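Local coordinates for protein succinate-semialdehyde dehydrogenase (NAD(P)(+)) (Marinobacter aquaeolei, PDB 3RH9) that probably oxidises succinate semialdehyde to succinate, with NAD+ or NADP+ as electron acceptor, as a member of the aldehyde dehydrogenase family, at residues A170-A174 with G470-V475; P228-G234 with K251-L257. All blocks are in the same frame, centred on the assembly; numbering follows the deposited sequence.

How the interactions relate
Both contacts are buried, in or against one Rossmann-like layer of the aldehyde dehydrogenase fold, their centres about 13 Å apart. Interaction 2 lies within the sheet, where two neighbouring parallel strands are joined by backbone hydrogen bonds. Interaction 1 lies on one face of that sheet, where helix 162-174 meets the turn at 470-475 through methyl groups, a leucine and an aromatic ring. The two meet at Lys252 of interaction 2, whose NZ hydrogen-bonds Glu473 O and, weakly, Val475 O, both in the turn of interaction 1. Helix 162-174 supplies a second tie, since its Lys167 reaches strand 229-233.

Interaction 1: residues A170-A174 with G470-V475; sequences AALAA and GLFEFV
Ala170 and Ala171, in the last turns of helix 162-174, lie against the turn that leads from helix 467-471 into strand 475-482, with CA atoms 5.1 Å apart for Ala170 and Leu471 and 5.5 Å apart for Ala171 and Phe474. The helix follows strand 151-154 of the Rossmann-like sheet of the aldehyde dehydrogenase fold, so the contact brings a late part of the chain, nearly 300 residues on, against that layer. Phe474 gives the largest share. With CG anti to the carbonyl carbon (chi1 -61°), its ring comes up to the alanine-rich helix flank, and Ala171 CB sits over the centre of one face in a CH-pi contact, 3.8 Å from the ring centroid and 11° off the normal. Ala170 CB meets the same ring differently, in its plane at the edge, 3.7 Å from Phe474 CD1. Phe474 also reaches Thr151 and Leu153, which places its ring between the helix and strand 151-154. The short alanine side chains let the helix backbone come close to the aromatic group, and a CB-to-CB contact of Ala174 with Phe474 continues the packing. Leu471 brings a single branch, CD2, to within 3.8 Å of Ala173 CB, while the leucine also packs on Cys120 and His123 of helix 103-123. The carbonyl oxygen of Ala173 accepts a hydrogen bond from Arg73 NH1. Toward the start of the outgoing strand, Ala174 CB meets the Val475 branch that is anti to the carbonyl carbon, with CG1 3.6 Å from that methyl.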
loop_
_atom_site.group_PDB
_atom_site.type_symbol
_atom_site.label_atom_id
_atom_site.label_comp_id
_atom_site.label_asym_id
_atom_site.label_seq_id
_atom_site.Cartn_x
_atom_site.Cartn_y
_atom_site.Cartn_z
ATOM N N ALA A 170 -11.672 -11.222 -3.267
ATOM C CA ALA A 170 -10.330 -10.917 -3.781
ATOM C C ALA A 170 -9.274 -11.861 -3.205
ATOM O O ALA A 170 -8.393 -12.317 -3.913
ATOM C CB ALA A 170 -9.957 -9.459 -3.530
ATOM N N ALA A 171 -9.388 -12.174 -1.925
ATOM C CA ALA A 171 -8.445 -13.072 -1.284
ATOM C C ALA A 171 -8.488 -14.523 -1.818
ATOM O O ALA A 171 -7.444 -15.181 -1.928
ATOM C CB ALA A 171 -8.642 -13.032 0.229
ATOM N N LEU A 172 -9.679 -15.030 -2.145
ATOM C CA LEU A 172 -9.774 -16.354 -2.762
ATOM C C LEU A 172 -9.219 -16.313 -4.180
ATOM O O LEU A 172 -8.409 -17.146 -4.557
ATOM C CB LEU A 172 -11.207 -16.908 -2.759
ATOM C CG LEU A 172 -11.849 -17.207 -1.398
ATOM C CD1 LEU A 172 -13.347 -17.283 -1.520
ATOM C CD2 LEU A 172 -11.304 -18.460 -0.747
ATOM N N ALA A 173 -9.639 -15.338 -4.969
ATOM C CA ALA A 173 -9.107 -15.221 -6.319
ATOM C C ALA A 173 -7.582 -15.285 -6.301
ATOM O O ALA A 173 -6.968 -15.754 -7.263
ATOM C CB ALA A 173 -9.591 -13.925 -6.993
ATOM N N ALA A 174 -6.988 -14.831 -5.193
ATOM C CA ALA A 174 -5.534 -14.764 -5.028
ATOM C C ALA A 174 -4.915 -16.073 -4.507
ATOM O O ALA A 174 -3.698 -16.291 -4.598
ATOM C CB ALA A 174 -5.176 -13.617 -4.104
ATOM N N GLY A 470 -8.606 -4.023 -6.989
ATOM C CA GLY A 470 -9.055 -4.844 -5.879
ATOM C C GLY A 470 -8.606 -6.296 -5.992
ATOM O O GLY A 470 -8.285 -6.949 -4.994
ATOM N N LEU A 471 -8.601 -6.817 -7.213
ATOM C CA LEU A 471 -8.130 -8.175 -7.456
ATOM C C LEU A 471 -6.656 -8.325 -7.109
ATOM O O LEU A 471 -6.213 -9.419 -6.815
ATOM C CB LEU A 471 -8.336 -8.569 -8.918
ATOM C CG LEU A 471 -9.663 -9.185 -9.352
ATOM C CD1 LEU A 471 -9.804 -9.052 -10.851
ATOM C CD2 LEU A 471 -9.721 -10.653 -8.939
ATOM N N PHE A 472 -5.911 -7.224 -7.139
ATOM C CA PHE A 472 -4.471 -7.258 -6.865
ATOM C C PHE A 472 -4.080 -6.947 -5.418
ATOM O O PHE A 472 -2.899 -6.823 -5.112
ATOM C CB PHE A 472 -3.700 -6.330 -7.817
ATOM C CG PHE A 472 -3.504 -6.907 -9.180
ATOM C CD1 PHE A 472 -4.497 -6.812 -10.132
ATOM C CD2 PHE A 472 -2.331 -7.561 -9.509
ATOM C CE1 PHE A 472 -4.324 -7.355 -11.380
ATOM C CE2 PHE A 472 -2.151 -8.105 -10.762
ATOM C CZ PHE A 472 -3.152 -8.006 -11.692
ATOM N N GLU A 473 -5.057 -6.823 -4.536
ATOM C CA GLU A 473 -4.761 -6.491 -3.154
ATOM C C GLU A 473 -4.020 -7.612 -2.438
ATOM O O GLU A 473 -3.012 -7.373 -1.770
ATOM C CB GLU A 473 -6.051 -6.166 -2.402
ATOM C CG GLU A 473 -6.648 -4.806 -2.747
ATOM C CD GLU A 473 -6.185 -3.718 -1.794
ATOM O OE1 GLU A 473 -4.944 -3.521 -1.644
ATOM O OE2 GLU A 473 -7.077 -3.066 -1.188
ATOM N N PHE A 474 -4.520 -8.834 -2.575
ATOM C CA PHE A 474 -3.956 -9.953 -1.832
ATOM C C PHE A 474 -2.855 -10.735 -2.531
ATOM O O PHE A 474 -2.639 -11.900 -2.219
ATOM C CB PHE A 474 -5.068 -10.895 -1.393
ATOM C CG PHE A 474 -6.050 -10.244 -0.491
ATOM C CD1 PHE A 474 -7.221 -9.706 -0.998
ATOM C CD2 PHE A 474 -5.779 -10.112 0.863
ATOM C CE1 PHE A 474 -8.123 -9.092 -0.169
ATOM C CE2 PHE A 474 -6.674 -9.488 1.695
ATOM C CZ PHE A 474 -7.849 -8.980 1.178
ATOM N N VAL A 475 -2.150 -10.105 -3.461
ATOM C CA VAL A 475 -1.029 -10.774 -4.101
ATOM C C VAL A 475 0.277 -9.991 -3.960
ATOM O O VAL A 475 0.267 -8.766 -3.811
ATOM C CB VAL A 475 -1.322 -11.046 -5.571
ATOM C CG1 VAL A 475 -2.351 -12.140 -5.686
ATOM C CG2 VAL A 475 -1.814 -9.774 -6.258
#

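Interaction 2: residues P228-G234 with K251-L257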
loop_
_atom_site.group_PDB
_atom_site.type_symbol
_atom_site.label_atom_id
_atom_site.label_comp_id
_atom_site.label_asym_id
_atom_site.label_seq_id
_atom_site.Cartn_x
_atom_site.Cartn_y
_atom_site.Cartn_z
ATOM N N PRO A 228 1.017 -12.170 6.777
ATOM C CA PRO A 228 1.755 -11.103 6.101
ATOM C C PRO A 228 0.887 -9.899 5.773
ATOM O O PRO A 228 1.406 -8.808 5.599
ATOM C CB PRO A 228 2.201 -11.763 4.801
ATOM C CG PRO A 228 2.058 -13.212 5.031
ATOM C CD PRO A 228 0.923 -13.374 5.947
HETATM N N MSE A 229 -0.418 -10.101 5.673
HETATM C CA MSE A 229 -1.296 -9.019 5.290
HETATM C C MSE A 229 -2.576 -8.940 6.104
HETATM O O MSE A 229 -3.204 -9.950 6.398
HETATM C CB MSE A 229 -1.646 -9.111 3.814
HETATM C CG MSE A 229 -2.905 -8.369 3.466
HETATM SE SE MSE A 229 -2.913 -7.842 1.603
HETATM C CE MSE A 229 -4.308 -6.466 1.681
ATOM N N LEU A 230 -2.962 -7.712 6.431
ATOM C CA LEU A 230 -4.212 -7.443 7.102
ATOM C C LEU A 230 -5.111 -6.572 6.236
ATOM O O LEU A 230 -4.675 -5.542 5.722
ATOM C CB LEU A 230 -3.941 -6.730 8.417
ATOM C CG LEU A 230 -3.846 -7.624 9.648
ATOM C CD1 LEU A 230 -2.586 -8.451 9.603
ATOM C CD2 LEU A 230 -3.881 -6.759 10.881
ATOM N N SER A 231 -6.363 -6.990 6.066
ATOM C CA SER A 231 -7.351 -6.148 5.406
ATOM C C SER A 231 -8.419 -5.731 6.419
ATOM O O SER A 231 -9.231 -6.548 6.848
ATOM C CB SER A 231 -7.973 -6.852 4.195
ATOM O OG SER A 231 -8.844 -5.981 3.484
ATOM N N PHE A 232 -8.395 -4.451 6.793
ATOM C CA PHE A 232 -9.247 -3.922 7.859
ATOM C C PHE A 232 -10.174 -2.779 7.404
ATOM O O PHE A 232 -9.726 -1.766 6.858
ATOM C CB PHE A 232 -8.384 -3.460 9.048
ATOM C CG PHE A 232 -9.121 -2.599 10.044
ATOM C CD1 PHE A 232 -9.265 -1.220 9.836
ATOM C CD2 PHE A 232 -9.675 -3.160 11.191
ATOM C CE1 PHE A 232 -9.957 -0.426 10.753
ATOM C CE2 PHE A 232 -10.366 -2.364 12.115
ATOM C CZ PHE A 232 -10.502 -1.001 11.893
ATOM N N THR A 233 -11.468 -2.954 7.634
ATOM C CA THR A 233 -12.411 -1.861 7.508
ATOM C C THR A 233 -12.925 -1.578 8.903
ATOM O O THR A 233 -13.255 -2.505 9.628
ATOM C CB THR A 233 -13.594 -2.231 6.593
ATOM O OG1 THR A 233 -13.131 -2.427 5.255
ATOM C CG2 THR A 233 -14.623 -1.136 6.578
ATOM N N GLY A 234 -12.983 -0.309 9.288
ATOM C CA GLY A 234 -13.487 0.063 10.600
ATOM C C GLY A 234 -13.170 1.487 11.015
ATOM O O GLY A 234 -13.114 2.377 10.179
ATOM N N LYS A 251 3.975 -4.976 7.837
ATOM C CA LYS A 251 2.926 -5.763 7.230
ATOM C C LYS A 251 2.248 -5.003 6.101
ATOM O O LYS A 251 2.069 -3.792 6.155
ATOM C CB LYS A 251 1.897 -6.183 8.272
ATOM C CG LYS A 251 2.222 -7.465 9.023
ATOM C CD LYS A 251 0.936 -8.134 9.490
ATOM C CE LYS A 251 1.031 -8.680 10.910
ATOM N NZ LYS A 251 1.556 -10.030 10.984
ATOM N N LYS A 252 1.868 -5.726 5.069
ATOM C CA LYS A 252 1.019 -5.166 4.036
ATOM C C LYS A 252 -0.391 -4.929 4.595
ATOM O O LYS A 252 -1.006 -5.834 5.142
ATOM C CB LYS A 252 0.991 -6.108 2.832
ATOM C CG LYS A 252 0.057 -5.672 1.741
ATOM C CD LYS A 252 0.437 -6.306 0.403
ATOM C CE LYS A 252 -0.434 -5.749 -0.685
ATOM N NZ LYS A 252 -0.104 -6.339 -1.986
ATOM N N LEU A 253 -0.892 -3.704 4.481
ATOM C CA LEU A 253 -2.244 -3.382 4.967
ATOM C C LEU A 253 -3.166 -2.817 3.886
ATOM O O LEU A 253 -2.750 -2.023 3.055
ATOM C CB LEU A 253 -2.182 -2.383 6.123
ATOM C CG LEU A 253 -1.229 -2.670 7.285
ATOM C CD1 LEU A 253 -1.079 -1.427 8.190
ATOM C CD2 LEU A 253 -1.704 -3.879 8.072
ATOM N N ALA A 254 -4.416 -3.255 3.889
ATOM C CA ALA A 254 -5.465 -2.549 3.157
ATOM C C ALA A 254 -6.385 -1.949 4.197
ATOM O O ALA A 254 -6.847 -2.648 5.099
ATOM C CB ALA A 254 -6.240 -3.479 2.234
ATOM N N LEU A 255 -6.644 -0.650 4.073
ATOM C CA LEU A 255 -7.379 0.084 5.100
ATOM C C LEU A 255 -8.510 0.891 4.499
ATOM O O LEU A 255 -8.300 1.782 3.662
ATOM C CB LEU A 255 -6.450 1.014 5.878
ATOM C CG LEU A 255 -5.305 0.402 6.680
ATOM C CD1 LEU A 255 -4.550 1.487 7.429
ATOM C CD2 LEU A 255 -5.838 -0.638 7.624
ATOM N N GLU A 256 -9.721 0.565 4.927
ATOM C CA GLU A 256 -10.867 1.361 4.565
ATOM C C GLU A 256 -11.436 1.914 5.860
ATOM O O GLU A 256 -12.099 1.203 6.611
ATOM C CB GLU A 256 -11.888 0.516 3.824
ATOM C CG GLU A 256 -12.781 1.348 2.933
ATOM C CD GLU A 256 -13.907 0.541 2.321
ATOM O OE1 GLU A 256 -15.089 0.768 2.712
ATOM O OE2 GLU A 256 -13.601 -0.326 1.458
ATOM N N LEU A 257 -11.154 3.178 6.135
ATOM C CA LEU A 257 -11.477 3.735 7.429
ATOM C C LEU A 257 -12.595 4.786 7.348
ATOM O O LEU A 257 -13.474 4.705 6.487
ATOM C CB LEU A 257 -10.211 4.313 8.055
ATOM C CG LEU A 257 -8.957 3.428 8.012
ATOM C CD1 LEU A 257 -7.694 4.237 8.354
ATOM C CD2 LEU A 257 -9.076 2.215 8.932
#
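Met229 (selenomethionine) and Lys252 send extended side chains to the same face of the sheet, where they cross obliquely, Met229 SE lying 3.7 Å from Lys252 CG. The Met229 side chain continues over the neighbouring strand, so that Met229 CE ends 3.6 Å from Ala254 CB. Farther along this face, Thr233 and Glu256 point the same way side by side, with Thr233 OG1 3.5 Å from Glu256 CB; the hydroxyl bonds Lys167 NZ. On the other face, Leu230 CB meets Leu253 CD2 at 3.6 Å. Phe232, its CG anti to the backbone N (chi1 166°), swings its ring toward Leu257, whose CD2 comes in the ring plane at the edge. Lys251 crosses Leu230, its CD 3.5 Å from Leu230 CD1, and the bends at chi3 and chi4 then turn NZ to a hydrogen bond with Val227 O. An alanine in place of Lys251 would probably leave Val227 O without this partner and Leu230 CD1 without the aliphatic chain that packs on it. Six backbone hydrogen bonds run between the strands, among them Glu256 N to Phe232 O at 3.0 Å. The strand axes are 4.8 Å apart and 7° from parallel. Helix 236-245 joins the two strands and covers Phe232, Leu253 and Leu255, making a classic beta-alpha-beta crossover of the Rossmann-like sheet; strand 252-256 ends at Glu256, the predicted active-site residue.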